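Cytochrome C-type biogenesis protein ccmF (Thermus thermophilus, PDB 6ZMQ) is a membrane-bound cytochrome c heme lyase that binds heme b and probably takes part in heme transfer during cytochrome c maturation. Local coordinates at residues Trp243-Trp255 / Lys593-Leu606. Residues are numbered along the deposited sequence; the frame is centred on the assembly and turned at random.
Sequences WWSYEVLGWGGYW and KVIYTPGNDYYFLL. With LMT (dodecyl-beta-D-maltoside), chain D.
Leu606 sends its CD1 branch over one face of the Tyr246 ring, stopping 3.7 Å from the ring centroid, which supports a CH-pi contact. Phe604 meets the same ring differently: the two rims adjoin, with centroids 5.9 Å apart and neither ring over the other's face. Farther along, Ile595 crosses the Glu247 side chain at about a right angle, and its CG2 reaches Gly250 CA at 3.7 Å. Gly250 has positive phi where the helix ends, and its CA lies 5.7 Å from Val594 CA, so the backbones approach closely here.

The charged side chains of Lys593 and Glu247 meet aromatic rings, the first over a face and the second at an edge. Lys593 NZ sits 3.7 Å from the centroid of the six-membered ring of Trp251, 24° off the normal, a cation-pi contact; bends at chi3 (-70°) and chi4 (-65°) bring the amine over that face, although Trp251 is poorly ordered. The Glu247 carboxylate lies nearly coplanar with the Phe604 ring, OE1 at the ring edge, while Glu247 CG packs 3.9 Å from Thr597 CG2. Thr597 OG1 donates to Leu605 O (3.1 Å) from above the carbonyl plane, tying together the segment's own chain.

Beyond this contact, Trp255 lays one ring face along the dodecyl maltoside tail, CZ3 being 3.8 Å from C9 of the detergent. Replacing Trp255 by alanine is likely to strip the detergent tail of its flat partner and to leave Lys238 without the ring of its cation-pi contact.

Residues 251-255 belong to the tryptophan-rich WWD motif of this heme-handling family, but the contact itself is packing away from the annotated heme sites. It joins the end of helix 224-247 and the following loop to strands 593-594 and 603-608. Tyr246 OH is hydrogen-bonded to Thr624 OG1 on the neighbouring strand 617-625, and Trp631 of helix 627-644 packs edge-to-face with both Trp243 and Phe604.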
loop_
_atom_site.group_PDB
_atom_site.type_symbol
_atom_site.label_atom_id
_atom_site.label_comp_id
_atom_site.label_asym_id
_atom_site.label_seq_id
_atom_site.Cartn_x
_atom_site.Cartn_y
_atom_site.Cartn_z
ATOM N N TRP A 243 2.091 -3.874 -10.143
ATOM C CA TRP A 243 2.223 -3.480 -11.549
ATOM C C TRP A 243 3.654 -3.088 -11.880
ATOM O O TRP A 243 4.168 -3.420 -12.958
ATOM C CB TRP A 243 1.281 -2.311 -11.876
ATOM C CG TRP A 243 1.571 -1.668 -13.229
ATOM C CD1 TRP A 243 1.097 -2.079 -14.440
ATOM C CD2 TRP A 243 2.413 -0.531 -13.497
ATOM N NE1 TRP A 243 1.587 -1.274 -15.442
ATOM C CE2 TRP A 243 2.399 -0.320 -14.890
ATOM C CE3 TRP A 243 3.187 0.317 -12.697
ATOM C CZ2 TRP A 243 3.116 0.713 -15.500
ATOM C CZ3 TRP A 243 3.901 1.343 -13.307
ATOM C CH2 TRP A 243 3.859 1.531 -14.693
ATOM N N TRP A 244 4.302 -2.384 -10.956
ATOM C CA TRP A 244 5.647 -1.889 -11.194
ATOM C C TRP A 244 6.663 -3.026 -11.166
ATOM O O TRP A 244 7.572 -3.067 -12.007
ATOM C CB TRP A 244 5.936 -0.806 -10.154
ATOM C CG TRP A 244 7.316 -0.274 -10.075
ATOM C CD1 TRP A 244 8.234 -0.158 -11.080
ATOM C CD2 TRP A 244 7.935 0.254 -8.912
ATOM N NE1 TRP A 244 9.395 0.379 -10.605
ATOM C CE2 TRP A 244 9.235 0.649 -9.273
ATOM C CE3 TRP A 244 7.517 0.425 -7.590
ATOM C CZ2 TRP A 244 10.117 1.201 -8.361
ATOM C CZ3 TRP A 244 8.381 0.992 -6.699
ATOM C CH2 TRP A 244 9.676 1.346 -7.075
ATOM N N SER A 245 6.492 -3.973 -10.240
ATOM C CA SER A 245 7.373 -5.132 -10.166
ATOM C C SER A 245 7.201 -6.043 -11.378
ATOM O O SER A 245 8.159 -6.689 -11.820
ATOM C CB SER A 245 7.112 -5.893 -8.863
ATOM O OG SER A 245 7.641 -7.204 -8.909
ATOM N N TYR A 246 5.987 -6.114 -11.935
ATOM C CA TYR A 246 5.821 -6.914 -13.148
ATOM C C TYR A 246 6.388 -6.192 -14.372
ATOM O O TYR A 246 7.293 -6.708 -15.037
ATOM C CB TYR A 246 4.352 -7.259 -13.383
ATOM C CG TYR A 246 4.120 -8.351 -14.417
ATOM C CD1 TYR A 246 4.382 -9.685 -14.132
ATOM C CD2 TYR A 246 3.697 -8.036 -15.696
ATOM C CE1 TYR A 246 4.164 -10.682 -15.085
ATOM C CE2 TYR A 246 3.478 -9.014 -16.647
ATOM C CZ TYR A 246 3.708 -10.334 -16.341
ATOM O OH TYR A 246 3.495 -11.289 -17.308
ATOM N N GLU A 247 5.894 -4.983 -14.678
ATOM C CA GLU A 247 6.161 -4.386 -15.981
ATOM C C GLU A 247 7.413 -3.505 -16.016
ATOM O O GLU A 247 8.066 -3.431 -17.061
ATOM C CB GLU A 247 4.935 -3.569 -16.457
ATOM C CG GLU A 247 5.007 -3.073 -17.928
ATOM C CD GLU A 247 3.680 -2.647 -18.528
ATOM O OE1 GLU A 247 2.789 -3.497 -18.722
ATOM O OE2 GLU A 247 3.571 -1.457 -18.889
ATOM N N VAL A 248 7.809 -2.839 -14.934
ATOM C CA VAL A 248 8.932 -1.916 -15.040
ATOM C C VAL A 248 10.189 -2.394 -14.323
ATOM O O VAL A 248 11.286 -2.286 -14.898
ATOM C CB VAL A 248 8.554 -0.499 -14.557
ATOM C CG1 VAL A 248 9.572 0.504 -15.053
ATOM C CG2 VAL A 248 7.163 -0.104 -15.024
ATOM N N LEU A 249 10.097 -2.973 -13.123
ATOM C CA LEU A 249 11.282 -3.596 -12.549
ATOM C C LEU A 249 11.588 -4.908 -13.247
ATOM O O LEU A 249 12.758 -5.297 -13.321
ATOM C CB LEU A 249 11.106 -3.809 -11.035
ATOM C CG LEU A 249 12.281 -4.182 -10.112
ATOM C CD1 LEU A 249 12.502 -5.691 -9.999
ATOM C CD2 LEU A 249 13.581 -3.482 -10.529
ATOM N N GLY A 250 10.560 -5.548 -13.799
ATOM C CA GLY A 250 10.685 -6.556 -14.828
ATOM C C GLY A 250 11.428 -7.823 -14.473
ATOM O O GLY A 250 12.232 -8.313 -15.270
ATOM N N TRP A 251 11.158 -8.379 -13.298
ATOM C CA TRP A 251 11.625 -9.717 -12.974
ATOM C C TRP A 251 10.486 -10.719 -13.110
ATOM O O TRP A 251 10.414 -11.708 -12.375
ATOM C CB TRP A 251 12.262 -9.778 -11.589
ATOM C CG TRP A 251 13.735 -9.553 -11.666
ATOM C CD1 TRP A 251 14.425 -8.427 -11.317
ATOM C CD2 TRP A 251 14.697 -10.456 -12.224
ATOM N NE1 TRP A 251 15.767 -8.597 -11.575
ATOM C CE2 TRP A 251 15.958 -9.834 -12.137
ATOM C CE3 TRP A 251 14.615 -11.745 -12.767
ATOM C CZ2 TRP A 251 17.126 -10.457 -12.577
ATOM C CZ3 TRP A 251 15.768 -12.357 -13.203
ATOM C CH2 TRP A 251 17.008 -11.716 -13.107
ATOM N N GLY A 252 9.610 -10.445 -14.075
ATOM C CA GLY A 252 8.606 -11.392 -14.558
ATOM C C GLY A 252 7.603 -11.869 -13.535
ATOM O O GLY A 252 7.204 -13.035 -13.562
ATOM N N GLY A 253 7.177 -10.996 -12.637
ATOM C CA GLY A 253 6.239 -11.428 -11.622
ATOM C C GLY A 253 5.664 -10.241 -10.894
ATOM O O GLY A 253 6.351 -9.231 -10.726
ATOM N N TYR A 254 4.422 -10.346 -10.432
ATOM C CA TYR A 254 3.775 -9.231 -9.763
ATOM C C TYR A 254 3.995 -9.256 -8.260
ATOM O O TYR A 254 3.868 -8.214 -7.610
ATOM C CB TYR A 254 2.269 -9.223 -10.077
ATOM C CG TYR A 254 1.569 -10.579 -10.045
ATOM C CD1 TYR A 254 1.255 -11.205 -8.836
ATOM C CD2 TYR A 254 1.222 -11.227 -11.225
ATOM C CE1 TYR A 254 0.614 -12.437 -8.808
ATOM C CE2 TYR A 254 0.577 -12.454 -11.209
ATOM C CZ TYR A 254 0.281 -13.055 -9.999
ATOM O OH TYR A 254 -0.350 -14.277 -9.988
ATOM N N TRP A 255 4.405 -10.391 -7.702
ATOM C CA TRP A 255 4.424 -10.558 -6.259
ATOM C C TRP A 255 5.745 -11.169 -5.838
ATOM O O TRP A 255 6.252 -12.083 -6.489
ATOM C CB TRP A 255 3.285 -11.459 -5.784
ATOM C CG TRP A 255 2.995 -11.319 -4.327
ATOM C CD1 TRP A 255 3.553 -12.025 -3.300
ATOM C CD2 TRP A 255 2.068 -10.414 -3.735
ATOM N NE1 TRP A 255 3.033 -11.606 -2.106
ATOM C CE2 TRP A 255 2.115 -10.619 -2.346
ATOM C CE3 TRP A 255 1.206 -9.444 -4.245
ATOM C CZ2 TRP A 255 1.332 -9.892 -1.466
ATOM C CZ3 TRP A 255 0.428 -8.730 -3.374
ATOM C CH2 TRP A 255 0.495 -8.952 -2.001
ATOM N N LYS A 593 17.141 -4.978 -16.660
ATOM C CA LYS A 593 16.241 -5.034 -17.792
ATOM C C LYS A 593 15.081 -4.061 -17.602
ATOM O O LYS A 593 14.728 -3.687 -16.477
ATOM C CB LYS A 593 15.697 -6.456 -17.935
ATOM C CG LYS A 593 16.798 -7.480 -18.074
ATOM C CD LYS A 593 16.328 -8.904 -18.149
ATOM C CE LYS A 593 15.776 -9.361 -16.811
ATOM N NZ LYS A 593 16.830 -9.402 -15.771
ATOM N N VAL A 594 14.485 -3.653 -18.726
ATOM C CA VAL A 594 13.071 -3.275 -18.774
ATOM C C VAL A 594 12.434 -4.050 -19.931
ATOM O O VAL A 594 12.900 -4.014 -21.091
ATOM C CB VAL A 594 12.802 -1.762 -18.875
ATOM C CG1 VAL A 594 12.920 -1.092 -17.516
ATOM C CG2 VAL A 594 13.695 -1.089 -19.786
ATOM N N ILE A 595 11.404 -4.798 -19.586
ATOM C CA ILE A 595 10.711 -5.740 -20.450
ATOM C C ILE A 595 9.777 -5.001 -21.396
ATOM O O ILE A 595 9.320 -3.886 -21.110
ATOM C CB ILE A 595 9.974 -6.753 -19.546
ATOM C CG1 ILE A 595 8.944 -6.094 -18.638
ATOM C CG2 ILE A 595 10.880 -7.240 -18.495
ATOM C CD1 ILE A 595 7.514 -6.191 -19.030
ATOM N N TYR A 596 9.493 -5.607 -22.543
ATOM C CA TYR A 596 8.386 -5.118 -23.357
ATOM C C TYR A 596 7.269 -6.150 -23.324
ATOM O O TYR A 596 7.529 -7.360 -23.315
ATOM C CB TYR A 596 8.812 -4.774 -24.791
ATOM C CG TYR A 596 7.651 -4.613 -25.759
ATOM C CD1 TYR A 596 6.826 -3.488 -25.707
ATOM C CD2 TYR A 596 7.316 -5.632 -26.649
ATOM C CE1 TYR A 596 5.743 -3.354 -26.562
ATOM C CE2 TYR A 596 6.252 -5.498 -27.513
ATOM C CZ TYR A 596 5.457 -4.365 -27.458
ATOM O OH TYR A 596 4.381 -4.229 -28.307
ATOM N N THR A 597 6.031 -5.677 -23.251
ATOM C CA THR A 597 4.895 -6.585 -23.155
ATOM C C THR A 597 3.678 -6.194 -23.990
ATOM O O THR A 597 3.148 -5.071 -23.849
ATOM C CB THR A 597 4.512 -6.793 -21.695
ATOM O OG1 THR A 597 3.267 -7.487 -21.662
ATOM C CG2 THR A 597 4.435 -5.467 -20.917
ATOM N N PRO A 598 3.263 -7.041 -24.914
ATOM C CA PRO A 598 1.922 -6.938 -25.499
ATOM C C PRO A 598 0.817 -7.419 -24.577
ATOM O O PRO A 598 0.867 -8.541 -24.047
ATOM C CB PRO A 598 2.034 -7.829 -26.742
ATOM C CG PRO A 598 3.465 -7.669 -27.115
ATOM C CD PRO A 598 4.134 -7.839 -25.785
ATOM N N GLY A 599 -0.141 -6.528 -24.330
ATOM C CA GLY A 599 -1.428 -6.944 -23.822
ATOM C C GLY A 599 -2.277 -7.531 -24.935
ATOM O O GLY A 599 -2.149 -7.169 -26.104
ATOM N N ASN A 600 -3.124 -8.484 -24.564
ATOM C CA ASN A 600 -4.052 -9.098 -25.493
ATOM C C ASN A 600 -5.422 -9.239 -24.855
ATOM O O ASN A 600 -5.607 -9.035 -23.648
ATOM C CB ASN A 600 -3.591 -10.478 -25.972
ATOM C CG ASN A 600 -2.677 -10.424 -27.175
ATOM O OD1 ASN A 600 -1.866 -9.515 -27.318
ATOM N ND2 ASN A 600 -2.815 -11.406 -28.056
ATOM N N ASP A 601 -6.353 -9.658 -25.721
ATOM C CA ASP A 601 -7.751 -9.869 -25.365
ATOM C C ASP A 601 -7.914 -10.894 -24.245
ATOM O O ASP A 601 -8.833 -10.790 -23.427
ATOM C CB ASP A 601 -8.523 -10.243 -26.639
ATOM C CG ASP A 601 -9.876 -10.856 -26.364
ATOM O OD1 ASP A 601 -10.836 -10.085 -26.156
ATOM O OD2 ASP A 601 -10.004 -12.103 -26.494
ATOM N N TYR A 602 -6.953 -11.766 -24.102
ATOM C CA TYR A 602 -7.089 -12.724 -23.002
ATOM C C TYR A 602 -5.742 -12.709 -22.315
ATOM O O TYR A 602 -5.597 -13.579 -21.462
ATOM C CB TYR A 602 -7.004 -14.138 -23.597
ATOM C CG TYR A 602 -8.219 -14.925 -24.049
ATOM C CD1 TYR A 602 -9.269 -15.229 -23.200
ATOM C CD2 TYR A 602 -8.241 -15.493 -25.313
ATOM C CE1 TYR A 602 -10.335 -15.996 -23.631
ATOM C CE2 TYR A 602 -9.292 -16.264 -25.754
ATOM C CZ TYR A 602 -10.345 -16.519 -24.908
ATOM O OH TYR A 602 -11.383 -17.284 -25.357
ATOM N N TYR A 603 -4.921 -11.665 -22.439
ATOM C CA TYR A 603 -3.554 -12.126 -22.191
ATOM C C TYR A 603 -2.568 -10.983 -21.947
ATOM O O TYR A 603 -2.896 -9.797 -22.047
ATOM C CB TYR A 603 -3.113 -12.953 -23.393
ATOM C CG TYR A 603 -2.259 -14.146 -23.153
ATOM C CD1 TYR A 603 -0.950 -14.012 -22.734
ATOM C CD2 TYR A 603 -2.751 -15.419 -23.406
ATOM C CE1 TYR A 603 -0.159 -15.116 -22.549
ATOM C CE2 TYR A 603 -1.967 -16.534 -23.218
ATOM C CZ TYR A 603 -0.671 -16.379 -22.788
ATOM O OH TYR A 603 0.115 -17.498 -22.603
ATOM N N PHE A 604 -1.328 -11.390 -21.645
ATOM C CA PHE A 604 -0.135 -10.562 -21.486
ATOM C C PHE A 604 1.049 -11.445 -21.867
ATOM O O PHE A 604 1.086 -12.609 -21.462
ATOM C CB PHE A 604 0.016 -10.082 -20.035
ATOM C CG PHE A 604 0.356 -8.633 -19.908
ATOM C CD1 PHE A 604 -0.468 -7.684 -20.474
ATOM C CD2 PHE A 604 1.467 -8.217 -19.199
ATOM C CE1 PHE A 604 -0.185 -6.344 -20.365
ATOM C CE2 PHE A 604 1.764 -6.871 -19.078
ATOM C CZ PHE A 604 0.933 -5.933 -19.670
ATOM N N LEU A 605 2.008 -10.919 -22.633
ATOM C CA LEU A 605 3.190 -11.694 -23.022
ATOM C C LEU A 605 4.452 -10.903 -22.686
ATOM O O LEU A 605 4.643 -9.818 -23.226
ATOM C CB LEU A 605 3.151 -12.003 -24.527
ATOM C CG LEU A 605 1.999 -12.826 -25.129
ATOM C CD1 LEU A 605 1.950 -12.671 -26.643
ATOM C CD2 LEU A 605 2.111 -14.300 -24.780
ATOM N N LEU A 606 5.333 -11.433 -21.835
ATOM C CA LEU A 606 6.436 -10.612 -21.333
ATOM C C LEU A 606 7.763 -11.024 -21.957
ATOM O O LEU A 606 8.177 -12.187 -21.838
ATOM C CB LEU A 606 6.510 -10.676 -19.807
ATOM C CG LEU A 606 7.536 -9.903 -18.959
ATOM C CD1 LEU A 606 6.917 -9.676 -17.606
ATOM C CD2 LEU A 606 8.923 -10.547 -18.741
HETATM C C1B LMT D . 8.730 -17.177 -9.571
HETATM C C2B LMT D . 9.106 -18.668 -9.294
HETATM C C3B LMT D . 10.151 -19.272 -10.290
HETATM C C4B LMT D . 10.531 -18.351 -11.482
HETATM C C5B LMT D . 10.848 -16.977 -10.865
HETATM C C6B LMT D . 11.408 -16.048 -11.933
HETATM O O1B LMT D . 8.272 -16.567 -8.384
HETATM O O2B LMT D . 9.579 -18.730 -8.009
HETATM O O3B LMT D . 9.763 -20.514 -10.707
HETATM O "O4'" LMT D . 11.639 -18.833 -12.142
HETATM O O5B LMT D . 9.745 -16.370 -10.169
HETATM O O6B LMT D . 12.572 -16.565 -12.437
HETATM C "C1'" LMT D . 4.538 -15.572 -6.560
HETATM C "C2'" LMT D . 5.071 -17.027 -6.358
HETATM C "C3'" LMT D . 6.585 -17.115 -6.740
HETATM C "C4'" LMT D . 6.874 -16.513 -8.133
HETATM C "C5'" LMT D . 6.405 -15.044 -7.971
HETATM C "C6'" LMT D . 6.790 -14.096 -9.073
HETATM O "O1'" LMT D . 3.163 -15.576 -6.632
HETATM O "O2'" LMT D . 4.950 -17.379 -5.040
HETATM O "O3'" LMT D . 7.022 -18.402 -6.675
HETATM O "O5'" LMT D . 4.994 -15.022 -7.809
HETATM O "O6'" LMT D . 6.025 -14.456 -10.148
HETATM C C1 LMT D . 2.456 -15.260 -5.442
HETATM C C2 LMT D . 1.212 -14.537 -5.885
HETATM C C3 LMT D . -0.055 -14.808 -5.126
HETATM C C4 LMT D . -0.138 -13.883 -3.934
HETATM C C5 LMT D . -1.423 -14.129 -3.198
HETATM C C6 LMT D . -2.037 -12.895 -2.602
HETATM C C7 LMT D . -2.161 -11.802 -3.627
HETATM C C8 LMT D . -3.448 -11.080 -3.425
HETATM C C9 LMT D . -3.282 -9.596 -3.393
HETATM C C10 LMT D . -4.625 -8.983 -3.132
HETATM C C11 LMT D . -4.526 -7.496 -3.201
HETATM C C12 LMT D . -5.776 -6.895 -3.742
#